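Local coordinates for VAO-type flavoprotein oxidase VAO615 (Myceliophthora thermophila, PDB 6F72) that probably acts as a secreted oxidoreductase of still unknown substrate, carrying one bicovalently bound FAD that reacts rapidly with molecular oxygen once reduced, at residues A139-K153 against S163-N175. Numbering follows the deposited sequence.
Sequences ALKFAQKHNVRIVIK and STGKGALSLWMHN. With FAD (flavin-adenine dinucleotide), chain E.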
ATOM      1  N   ALA A 139     -15.702   6.169 -19.875  1.00 26.05           N
ATOM      2  CA  ALA A 139     -16.137   6.432 -18.503  1.00 25.69           C
ATOM      3  C   ALA A 139     -15.857   7.865 -18.055  1.00 25.51           C
ATOM      4  O   ALA A 139     -16.722   8.501 -17.432  1.00 25.65           O
ATOM      5  CB  ALA A 139     -15.518   5.435 -17.543  1.00 24.97           C
ATOM      6  N   LEU A 140     -14.665   8.362 -18.401  1.00 25.22           N
ATOM      7  CA  LEU A 140     -14.275   9.752 -18.143  1.00 25.19           C
ATOM      8  C   LEU A 140     -15.182  10.741 -18.871  1.00 26.15           C
ATOM      9  O   LEU A 140     -15.618  11.725 -18.280  1.00 26.28           O
ATOM     10  CB  LEU A 140     -12.802   9.999 -18.510  1.00 24.73           C
ATOM     11  CG  LEU A 140     -11.671   9.336 -17.707  1.00 23.90           C
ATOM     12  CD1 LEU A 140     -10.325   9.541 -18.392  1.00 23.76           C
ATOM     13  CD2 LEU A 140     -11.600   9.847 -16.274  1.00 23.35           C
ATOM     14  N   LYS A 141     -15.485  10.468 -20.142  1.00 27.00           N
ATOM     15  CA  LYS A 141     -16.380  11.339 -20.918  1.00 28.14           C
ATOM     16  C   LYS A 141     -17.763  11.388 -20.281  1.00 28.63           C
ATOM     17  O   LYS A 141     -18.348  12.468 -20.129  1.00 29.12           O
ATOM     18  CB  LYS A 141     -16.510  10.886 -22.379  1.00 28.94           C
ATOM     19  CG  LYS A 141     -15.332  11.256 -23.242  1.00 28.96           C
ATOM     20  CD  LYS A 141     -15.772  11.635 -24.648  1.00 30.09           C
ATOM     21  CE  LYS A 141     -14.687  12.430 -25.364  1.00 30.13           C
ATOM     22  NZ  LYS A 141     -14.229  13.620 -24.582  1.00 29.77           N
ATOM     23  N   PHE A 142     -18.266  10.209 -19.913  1.00 28.57           N
ATOM     24  CA  PHE A 142     -19.573  10.061 -19.287  1.00 29.06           C
ATOM     25  C   PHE A 142     -19.632  10.795 -17.950  1.00 28.65           C
ATOM     26  O   PHE A 142     -20.570  11.568 -17.705  1.00 29.25           O
ATOM     27  CB  PHE A 142     -19.906   8.579 -19.097  1.00 28.96           C
ATOM     28  CG  PHE A 142     -21.228   8.333 -18.414  1.00 29.41           C
ATOM     29  CD1 PHE A 142     -21.313   8.258 -17.021  1.00 28.82           C
ATOM     30  CD2 PHE A 142     -22.396   8.185 -19.165  1.00 30.50           C
ATOM     31  CE1 PHE A 142     -22.535   8.034 -16.398  1.00 29.27           C
ATOM     32  CE2 PHE A 142     -23.611   7.962 -18.544  1.00 30.95           C
ATOM     33  CZ  PHE A 142     -23.680   7.887 -17.159  1.00 30.27           C
ATOM     34  N   ALA A 143     -18.637  10.540 -17.095  1.00 27.73           N
ATOM     35  CA  ALA A 143     -18.583  11.148 -15.759  1.00 27.31           C
ATOM     36  C   ALA A 143     -18.466  12.661 -15.854  1.00 27.65           C
ATOM     37  O   ALA A 143     -19.106  13.382 -15.087  1.00 27.88           O
ATOM     38  CB  ALA A 143     -17.456  10.562 -14.928  1.00 26.21           C
ATOM     39  N   GLN A 144     -17.693  13.136 -16.827  1.00 27.84           N
ATOM     40  CA  GLN A 144     -17.561  14.573 -17.050  1.00 28.34           C
ATOM     41  C   GLN A 144     -18.845  15.194 -17.633  1.00 29.42           C
ATOM     42  O   GLN A 144     -19.262  16.275 -17.207  1.00 29.79           O
ATOM     43  CB  GLN A 144     -16.256  14.912 -17.815  1.00 28.27           C
ATOM     44  CG  GLN A 144     -15.016  14.654 -16.924  1.00 27.43           C
ATOM     45  CD  GLN A 144     -13.636  14.831 -17.590  1.00 27.27           C
ATOM     46  OE1 GLN A 144     -13.187  15.961 -17.859  1.00 27.53           O
ATOM     47  NE2 GLN A 144     -12.925  13.709 -17.792  1.00 26.76           N
ATOM     48  N   LYS A 145     -19.502  14.487 -18.554  1.00 29.95           N
ATOM     49  CA  LYS A 145     -20.811  14.915 -19.071  1.00 31.04           C
ATOM     50  C   LYS A 145     -21.862  14.989 -17.952  1.00 31.09           C
ATOM     51  O   LYS A 145     -22.646  15.945 -17.898  1.00 31.87           O
ATOM     52  CB  LYS A 145     -21.288  13.989 -20.200  1.00 31.71           C
ATOM     53  CG  LYS A 145     -22.588  14.419 -20.874  1.00 33.10           C
ATOM     54  CD  LYS A 145     -23.216  13.274 -21.659  1.00 33.69           C
ATOM     55  CE  LYS A 145     -24.619  13.617 -22.115  1.00 35.03           C
ATOM     56  NZ  LYS A 145     -25.051  12.669 -23.173  1.00 35.80           N
ATOM     57  N   HIS A 146     -21.840  14.003 -17.052  1.00 30.27           N
ATOM     58  CA  HIS A 146     -22.893  13.833 -16.028  1.00 30.37           C
ATOM     59  C   HIS A 146     -22.545  14.266 -14.611  1.00 29.61           C
ATOM     60  O   HIS A 146     -23.342  14.048 -13.685  1.00 29.68           O
ATOM     61  CB  HIS A 146     -23.399  12.387 -16.016  1.00 30.32           C
ATOM     62  CG  HIS A 146     -24.154  12.020 -17.250  1.00 31.33           C
ATOM     63  ND1 HIS A 146     -25.398  12.537 -17.538  1.00 32.52           N
ATOM     64  CD2 HIS A 146     -23.829  11.216 -18.288  1.00 31.44           C
ATOM     65  CE1 HIS A 146     -25.817  12.050 -18.694  1.00 33.32           C
ATOM     66  NE2 HIS A 146     -24.883  11.246 -19.169  1.00 32.69           N
ATOM     67  N   ASN A 147     -21.359  14.863 -14.449  1.00 28.87           N
ATOM     68  CA  ASN A 147     -20.887  15.384 -13.166  1.00 28.09           C
ATOM     69  C   ASN A 147     -20.785  14.295 -12.082  1.00 27.17           C
ATOM     70  O   ASN A 147     -21.096  14.522 -10.906  1.00 26.98           O
ATOM     71  CB  ASN A 147     -21.748  16.587 -12.742  1.00 28.84           C
ATOM     72  CG  ASN A 147     -21.179  17.332 -11.561  1.00 28.35           C
ATOM     73  OD1 ASN A 147     -19.961  17.476 -11.411  1.00 27.70           O
ATOM     74  ND2 ASN A 147     -22.064  17.805 -10.705  1.00 28.70           N
ATOM     75  N   VAL A 148     -20.333  13.113 -12.494  1.00 26.63           N
ATOM     76  CA  VAL A 148     -20.127  11.987 -11.577  1.00 25.86           C
ATOM     77  C   VAL A 148     -18.675  11.961 -11.082  1.00 24.91           C
ATOM     78  O   VAL A 148     -17.730  12.155 -11.868  1.00 24.64           O
ATOM     79  CB  VAL A 148     -20.522  10.635 -12.234  1.00 26.02           C
ATOM     80  CG1 VAL A 148     -20.188   9.447 -11.347  1.00 25.31           C
ATOM     81  CG2 VAL A 148     -22.015  10.615 -12.565  1.00 26.99           C
ATOM     82  N   ARG A 149     -18.512  11.743  -9.772  1.00 24.31           N
ATOM     83  CA  ARG A 149     -17.207  11.470  -9.178  1.00 23.45           C
ATOM     84  C   ARG A 149     -16.572  10.192  -9.743  1.00 23.07           C
ATOM     85  O   ARG A 149     -17.168   9.113  -9.724  1.00 23.11           O
ATOM     86  CB  ARG A 149     -17.335  11.363  -7.659  1.00 23.20           C
ATOM     87  CG  ARG A 149     -16.024  11.168  -6.907  1.00 22.53           C
ATOM     88  CD  ARG A 149     -16.282  10.837  -5.440  1.00 22.34           C
ATOM     89  NE  ARG A 149     -15.078  10.272  -4.846  1.00 21.80           N
ATOM     90  CZ  ARG A 149     -14.862  10.086  -3.548  1.00 21.59           C
ATOM     91  NH1 ARG A 149     -15.782  10.406  -2.647  1.00 21.82           N
ATOM     92  NH2 ARG A 149     -13.700   9.576  -3.153  1.00 21.23           N
ATOM     93  N   ILE A 150     -15.350  10.339 -10.246  1.00 22.66           N
ATOM     94  CA  ILE A 150     -14.532   9.200 -10.625  1.00 22.25           C
ATOM     95  C   ILE A 150     -13.791   8.671  -9.412  1.00 21.62           C
ATOM     96  O   ILE A 150     -13.235   9.436  -8.625  1.00 21.39           O
ATOM     97  CB  ILE A 150     -13.561   9.544 -11.793  1.00 22.25           C
ATOM     98  CG1 ILE A 150     -14.340   9.621 -13.123  1.00 22.91           C
ATOM     99  CG2 ILE A 150     -12.401   8.550 -11.882  1.00 21.77           C
ATOM    100  CD1 ILE A 150     -14.802   8.283 -13.689  1.00 23.15           C
ATOM    101  N   VAL A 151     -13.811   7.358  -9.264  1.00 21.46           N
ATOM    102  CA  VAL A 151     -12.978   6.678  -8.292  1.00 20.96           C
ATOM    103  C   VAL A 151     -12.129   5.713  -9.095  1.00 20.89           C
ATOM    104  O   VAL A 151     -12.559   5.240 -10.151  1.00 21.20           O
ATOM    105  CB  VAL A 151     -13.852   5.960  -7.214  1.00 20.98           C
ATOM    106  CG1 VAL A 151     -13.257   4.635  -6.754  1.00 20.77           C
ATOM    107  CG2 VAL A 151     -14.076   6.882  -6.030  1.00 20.80           C
ATOM    108  N   ILE A 152     -10.931   5.429  -8.605  1.00 20.47           N
ATOM    109  CA  ILE A 152     -10.092   4.420  -9.221  1.00 20.51           C
ATOM    110  C   ILE A 152      -9.790   3.315  -8.216  1.00 20.39           C
ATOM    111  O   ILE A 152      -9.262   3.580  -7.137  1.00 20.11           O
ATOM    112  CB  ILE A 152      -8.787   5.024  -9.826  1.00 20.31           C
ATOM    113  CG1 ILE A 152      -9.112   6.172 -10.801  1.00 20.52           C
ATOM    114  CG2 ILE A 152      -7.976   3.945 -10.542  1.00 20.39           C
ATOM    115  CD1 ILE A 152      -7.936   7.081 -11.151  1.00 20.32           C
ATOM    116  N   LYS A 153     -10.105   2.079  -8.579  1.00 20.67           N
ATOM    117  CA  LYS A 153      -9.856   0.956  -7.684  1.00 20.79           C
ATOM    118  C   LYS A 153      -9.152  -0.167  -8.403  1.00 21.00           C
ATOM    119  O   LYS A 153      -9.572  -0.590  -9.472  1.00 21.30           O
ATOM    120  CB  LYS A 153     -11.157   0.425  -7.013  1.00 21.11           C
ATOM    121  CG  LYS A 153     -10.842  -0.598  -5.918  1.00 21.22           C
ATOM    122  CD  LYS A 153     -12.004  -1.440  -5.432  1.00 21.70           C
ATOM    123  CE  LYS A 153     -12.198  -2.670  -6.295  1.00 22.22           C
ATOM    124  NZ  LYS A 153     -12.706  -3.832  -5.517  1.00 22.49           N
ATOM    125  N   SER A 163      -9.576   4.394  -2.645  1.00 21.76           N
ATOM    126  CA  SER A 163     -10.173   3.633  -3.726  1.00 21.94           C
ATOM    127  C   SER A 163     -11.687   3.303  -3.578  1.00 22.57           C
ATOM    128  O   SER A 163     -12.181   2.444  -4.295  1.00 22.73           O
ATOM    129  CB  SER A 163      -9.324   2.387  -4.016  1.00 21.66           C
ATOM    130  OG  SER A 163      -9.264   1.518  -2.902  1.00 21.72           O
ATOM    131  N   THR A 164     -12.396   3.949  -2.637  1.00 23.04           N
ATOM    132  CA  THR A 164     -13.876   4.047  -2.666  1.00 23.70           C
ATOM    133  C   THR A 164     -14.342   5.497  -2.734  1.00 23.98           C
ATOM    134  O   THR A 164     -13.537   6.431  -2.629  1.00 23.82           O
ATOM    135  CB  THR A 164     -14.634   3.414  -1.463  1.00 24.22           C
ATOM    136  OG1 THR A 164     -13.872   3.484  -0.242  1.00 24.17           O
ATOM    137  CG2 THR A 164     -15.178   1.993  -1.771  1.00 24.43           C
ATOM    138  N   GLY A 165     -15.648   5.666  -2.924  1.00 24.55           N
ATOM    139  CA  GLY A 165     -16.311   6.962  -2.878  1.00 25.03           C
ATOM    140  C   GLY A 165     -17.807   6.795  -3.076  1.00 25.79           C
ATOM    141  O   GLY A 165     -18.247   6.177  -4.047  1.00 25.93           O
ATOM    142  N   LYS A 166     -18.583   7.320  -2.127  1.00 26.31           N
ATOM    143  CA  LYS A 166     -20.040   7.329  -2.186  1.00 27.04           C
ATOM    144  C   LYS A 166     -20.508   8.027  -3.468  1.00 27.21           C
ATOM    145  O   LYS A 166     -19.987   9.085  -3.829  1.00 26.95           O
ATOM    146  CB  LYS A 166     -20.595   8.029  -0.935  1.00 27.64           C
ATOM    147  CG  LYS A 166     -22.108   8.176  -0.900  1.00 28.66           C
ATOM    148  CD  LYS A 166     -22.575   8.987   0.288  1.00 29.25           C
ATOM    149  CE  LYS A 166     -22.895   8.090   1.473  1.00 29.68           C
ATOM    150  NZ  LYS A 166     -23.682   8.802   2.525  1.00 30.50           N
ATOM    151  N   GLY A 167     -21.462   7.394  -4.161  1.00 27.59           N
ATOM    152  CA  GLY A 167     -22.067   7.926  -5.388  1.00 27.83           C
ATOM    153  C   GLY A 167     -21.163   7.977  -6.605  1.00 27.32           C
ATOM    154  O   GLY A 167     -21.450   8.703  -7.561  1.00 27.67           O
ATOM    155  N   ALA A 168     -20.086   7.194  -6.582  1.00 26.57           N
ATOM    156  CA  ALA A 168     -19.047   7.287  -7.598  1.00 26.01           C
ATOM    157  C   ALA A 168     -19.162   6.242  -8.700  1.00 26.08           C
ATOM    158  O   ALA A 168     -19.733   5.152  -8.496  1.00 26.28           O
ATOM    159  CB  ALA A 168     -17.671   7.204  -6.962  1.00 25.31           C
ATOM    160  N   LEU A 169     -18.635   6.611  -9.870  1.00 25.85           N
ATOM    161  CA  LEU A 169     -18.307   5.671 -10.925  1.00 25.74           C
ATOM    162  C   LEU A 169     -16.847   5.281 -10.734  1.00 24.92           C
ATOM    163  O   LEU A 169     -15.971   6.152 -10.716  1.00 24.51           O
ATOM    164  CB  LEU A 169     -18.512   6.322 -12.300  1.00 26.17           C
ATOM    165  CG  LEU A 169     -18.232   5.471 -13.542  1.00 26.30           C
ATOM    166  CD1 LEU A 169     -19.259   4.362 -13.661  1.00 26.81           C
ATOM    167  CD2 LEU A 169     -18.216   6.340 -14.787  1.00 26.66           C
ATOM    168  N   SER A 170     -16.597   3.983 -10.578  1.00 24.69           N
ATOM    169  CA  SER A 170     -15.250   3.490 -10.291  1.00 23.99           C
ATOM    170  C   SER A 170     -14.594   2.861 -11.512  1.00 23.91           C
ATOM    171  O   SER A 170     -15.203   2.045 -12.202  1.00 24.30           O
ATOM    172  CB  SER A 170     -15.263   2.490  -9.129  1.00 23.83           C
ATOM    173  OG  SER A 170     -14.016   1.812  -9.006  1.00 23.28           O
ATOM    174  N   LEU A 171     -13.345   3.251 -11.765  1.00 23.44           N
ATOM    175  CA  LEU A 171     -12.543   2.628 -12.806  1.00 23.37           C
ATOM    176  C   LEU A 171     -11.828   1.471 -12.157  1.00 23.03           C
ATOM    177  O   LEU A 171     -10.899   1.648 -11.361  1.00 22.48           O
ATOM    178  CB  LEU A 171     -11.571   3.624 -13.443  1.00 23.16           C
ATOM    179  CG  LEU A 171     -12.231   4.895 -13.981  1.00 23.55           C
ATOM    180  CD1 LEU A 171     -11.202   5.946 -14.345  1.00 23.29           C
ATOM    181  CD2 LEU A 171     -13.145   4.572 -15.157  1.00 24.30           C
ATOM    182  N   TRP A 172     -12.309   0.278 -12.474  1.00 23.34           N
ATOM    183  CA  TRP A 172     -11.840  -0.927 -11.820  1.00 23.20           C
ATOM    184  C   TRP A 172     -10.789  -1.555 -12.705  1.00 23.03           C
ATOM    185  O   TRP A 172     -11.108  -2.068 -13.768  1.00 23.53           O
ATOM    186  CB  TRP A 172     -13.017  -1.877 -11.538  1.00 23.81           C
ATOM    187  CG  TRP A 172     -12.684  -3.129 -10.781  1.00 23.85           C
ATOM    188  CD1 TRP A 172     -11.853  -3.238  -9.709  1.00 23.45           C
ATOM    189  CD2 TRP A 172     -13.220  -4.443 -11.004  1.00 24.47           C
ATOM    190  NE1 TRP A 172     -11.811  -4.533  -9.258  1.00 23.65           N
ATOM    191  CE2 TRP A 172     -12.647  -5.298 -10.026  1.00 24.30           C
ATOM    192  CE3 TRP A 172     -14.124  -4.986 -11.936  1.00 25.18           C
ATOM    193  CZ2 TRP A 172     -12.941  -6.672  -9.951  1.00 24.77           C
ATOM    194  CZ3 TRP A 172     -14.420  -6.362 -11.860  1.00 25.68           C
ATOM    195  CH2 TRP A 172     -13.819  -7.185 -10.870  1.00 25.44           C
ATOM    196  N   MET A 173      -9.547  -1.520 -12.232  1.00 22.40           N
ATOM    197  CA  MET A 173      -8.348  -1.836 -13.014  1.00 22.25           C
ATOM    198  C   MET A 173      -7.836  -3.243 -12.777  1.00 22.27           C
ATOM    199  O   MET A 173      -6.877  -3.672 -13.436  1.00 22.26           O
ATOM    200  CB  MET A 173      -7.204  -0.853 -12.654  1.00 21.66           C
ATOM    201  CG  MET A 173      -7.621   0.605 -12.594  1.00 21.62           C
ATOM    202  SD  MET A 173      -8.497   1.159 -14.076  1.00 22.23           S
ATOM    203  CE  MET A 173      -7.121   1.211 -15.206  1.00 22.09           C
ATOM    204  N   HIS A 174      -8.481  -3.944 -11.847  1.00 22.36           N
ATOM    205  CA  HIS A 174      -8.086  -5.275 -11.357  1.00 22.50           C
ATOM    206  C   HIS A 174      -7.787  -6.330 -12.418  1.00 22.94           C
ATOM    207  O   HIS A 174      -6.928  -7.194 -12.209  1.00 22.89           O
ATOM    208  CB  HIS A 174      -9.178  -5.804 -10.404  1.00 22.72           C
ATOM    209  CG  HIS A 174      -8.952  -7.201  -9.909  1.00 22.90           C
ATOM    210  ND1 HIS A 174      -7.812  -7.581  -9.232  1.00 22.61           N
ATOM    211  CD2 HIS A 174      -9.738  -8.302  -9.968  1.00 23.43           C
ATOM    212  CE1 HIS A 174      -7.894  -8.863  -8.919  1.00 22.99           C
ATOM    213  NE2 HIS A 174      -9.058  -9.322  -9.346  1.00 23.46           N
ATOM    214  N   ASN A 175      -8.491  -6.251 -13.545  1.00 23.50           N
ATOM    215  CA  ASN A 175      -8.447  -7.301 -14.553  1.00 24.11           C
ATOM    216  C   ASN A 175      -7.468  -7.024 -15.691  1.00 24.20           C
ATOM    217  O   ASN A 175      -7.397  -7.798 -16.630  1.00 24.66           O
ATOM    218  CB  ASN A 175      -9.836  -7.551 -15.106  1.00 24.86           C
ATOM    219  CG  ASN A 175     -10.805  -7.977 -14.044  1.00 25.00           C
ATOM    220  OD1 ASN A 175     -10.616  -9.010 -13.400  1.00 25.13           O
ATOM    221  ND2 ASN A 175     -11.840  -7.172 -13.836  1.00 25.05           N
TER
HETATM  222  PA  FAD E 601      -5.947   0.326  -4.246  1.00 27.71           P
HETATM  223  O1A FAD E 601      -6.696   0.662  -2.983  1.00 29.18           O
HETATM  224  O2A FAD E 601      -6.741  -0.341  -5.335  1.00 28.96           O
HETATM  225  O5B FAD E 601      -5.276   1.676  -4.804  1.00 27.29           O
HETATM  226  C5B FAD E 601      -4.625   2.609  -3.941  1.00 25.55           C
HETATM  227  C4B FAD E 601      -4.626   4.013  -4.536  1.00 24.27           C
HETATM  228  O4B FAD E 601      -4.006   3.989  -5.824  1.00 24.31           O
HETATM  229  C3B FAD E 601      -6.005   4.609  -4.744  1.00 23.62           C
HETATM  230  O3B FAD E 601      -5.892   6.014  -4.488  1.00 22.80           O
HETATM  231  C2B FAD E 601      -6.306   4.386  -6.217  1.00 23.16           C
HETATM  232  O2B FAD E 601      -7.162   5.402  -6.746  1.00 22.94           O
HETATM  233  C1B FAD E 601      -4.921   4.440  -6.838  1.00 23.87           C
HETATM  234  N9A FAD E 601      -4.739   3.567  -8.022  1.00 23.54           N
HETATM  235  C8A FAD E 601      -4.552   2.230  -7.994  1.00 23.37           C
HETATM  236  N7A FAD E 601      -4.376   1.744  -9.249  1.00 23.09           N
HETATM  237  C5A FAD E 601      -4.440   2.785 -10.094  1.00 23.16           C
HETATM  238  C6A FAD E 601      -4.334   2.969 -11.559  1.00 22.71           C
HETATM  239  N6A FAD E 601      -4.132   1.896 -12.355  1.00 22.98           N
HETATM  240  N1A FAD E 601      -4.462   4.220 -12.057  1.00 22.39           N
HETATM  241  C2A FAD E 601      -4.672   5.295 -11.266  1.00 23.03           C
HETATM  242  N3A FAD E 601      -4.771   5.199  -9.916  1.00 23.47           N
HETATM  243  C4A FAD E 601      -4.667   3.993  -9.286  1.00 23.16           C
HETATM  244  N1  FAD E 601       3.065  -1.071   1.074  1.00 30.38           N
HETATM  245  C2  FAD E 601       4.418  -1.171   1.089  1.00 30.63           C
HETATM  246  O2  FAD E 601       5.104  -0.202   0.686  1.00 30.15           O
HETATM  247  N3  FAD E 601       5.044  -2.286   1.527  1.00 31.27           N
HETATM  248  C4  FAD E 601       4.397  -3.368   1.989  1.00 30.35           C
HETATM  249  O4  FAD E 601       5.021  -4.378   2.388  1.00 30.68           O
HETATM  250  C4X FAD E 601       2.918  -3.336   1.992  1.00 29.87           C
HETATM  251  N5  FAD E 601       2.188  -4.387   2.426  1.00 29.64           N
HETATM  252  C5X FAD E 601       0.824  -4.353   2.433  1.00 28.29           C
HETATM  253  C6  FAD E 601       0.081  -5.464   2.887  1.00 25.79           C
HETATM  254  C7  FAD E 601      -1.330  -5.400   2.879  1.00 25.45           C
HETATM  255  C7M FAD E 601      -2.111  -6.603   3.380  1.00 26.35           C
HETATM  256  C8  FAD E 601      -2.036  -4.165   2.378  1.00 24.56           C
HETATM  257  C8M FAD E 601      -3.546  -4.036   2.237  1.00 20.20           C
HETATM  258  C9  FAD E 601      -1.282  -3.084   1.933  1.00 26.36           C
HETATM  259  C9A FAD E 601       0.115  -3.124   1.941  1.00 27.54           C
HETATM  260  N10 FAD E 601       0.866  -2.022   1.466  1.00 28.38           N
HETATM  261  C10 FAD E 601       2.275  -2.091   1.496  1.00 29.56           C
HETATM  262  C1' FAD E 601       0.183  -0.804   1.034  1.00 27.94           C
HETATM  263  C2' FAD E 601       0.097  -0.503  -0.432  1.00 27.79           C
HETATM  264  O2' FAD E 601       1.386  -0.071  -0.861  1.00 29.04           O
HETATM  265  C3' FAD E 601      -0.918   0.628  -0.549  1.00 26.83           C
HETATM  266  O3' FAD E 601      -2.122   0.320   0.187  1.00 27.33           O
HETATM  267  C4' FAD E 601      -1.256   0.920  -2.003  1.00 25.74           C
HETATM  268  O4' FAD E 601      -2.015   2.128  -2.080  1.00 24.49           O
HETATM  269  C5' FAD E 601      -1.978  -0.256  -2.664  1.00 26.27           C
HETATM  270  O5' FAD E 601      -2.379   0.064  -3.987  1.00 27.08           O
HETATM  271  P   FAD E 601      -3.418  -0.893  -4.751  1.00 26.78           P
HETATM  272  O1P FAD E 601      -2.960  -2.316  -4.605  1.00 24.13           O
HETATM  273  O2P FAD E 601      -3.627  -0.258  -6.106  1.00 27.14           O
HETATM  274  O3P FAD E 601      -4.755  -0.682  -3.869  1.00 27.06           O
HETATM  275  O   HOH W   1     -18.572  11.324  -2.943  1.00 26.33           O
HETATM  276  O   HOH W   2     -20.900  11.110  -8.331  1.00 29.09           O
HETATM  277  O   HOH W   3     -11.406   8.049  -3.201  1.00 33.85           O
HETATM  278  O   HOH W   4     -10.344  -5.185  -6.716  1.00 29.65           O
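Strand 150-153 pairs in parallel with strand 169-172 in the small mixed sheet of the PCMH-type FAD-binding domain, a worked example of how one sheet serves a helix on one face and a cofactor at its end. Five backbone hydrogen bonds join the two segments, from L169 N to R149 O through to M173 N to K153 O. L169 and L171 turn to the helix-bearing face, where helix 133-146 packs. L169 has CG anti to the backbone N (chi1 -179°), which carries CD2 to A139 and I150, while V148 crosses it at about a right angle, CG1 3.7 Å from L169 CB. L171 CD2 presses tightly on A139 CB at 3.5 Å, and its CD1 meets I150 CG2. The extended R149 side chain lays one guanidinium face over G165 CA, 3.5 Å from R149 CZ; in the group's plane, one water joins NH1 to K166 O and a second, weakly bound by NH2, donates to T164 O. Were R149 replaced by an alanine, G165 CA would probably lose its flat cover and the two waters their arginine donor. On the face that also carries V151 and S170, K153 lies side by side with W172, K153 CE 3.5 Å from W172 CD1, and K153 NZ hydrogen-bonds D97 O. At the cofactor end, I152 CG2 lies 3.5 Å from adenine N3A, I152 O accepts from ribose O2B, and S163 OG donates to phosphate O1A of FAD at 2.7 Å.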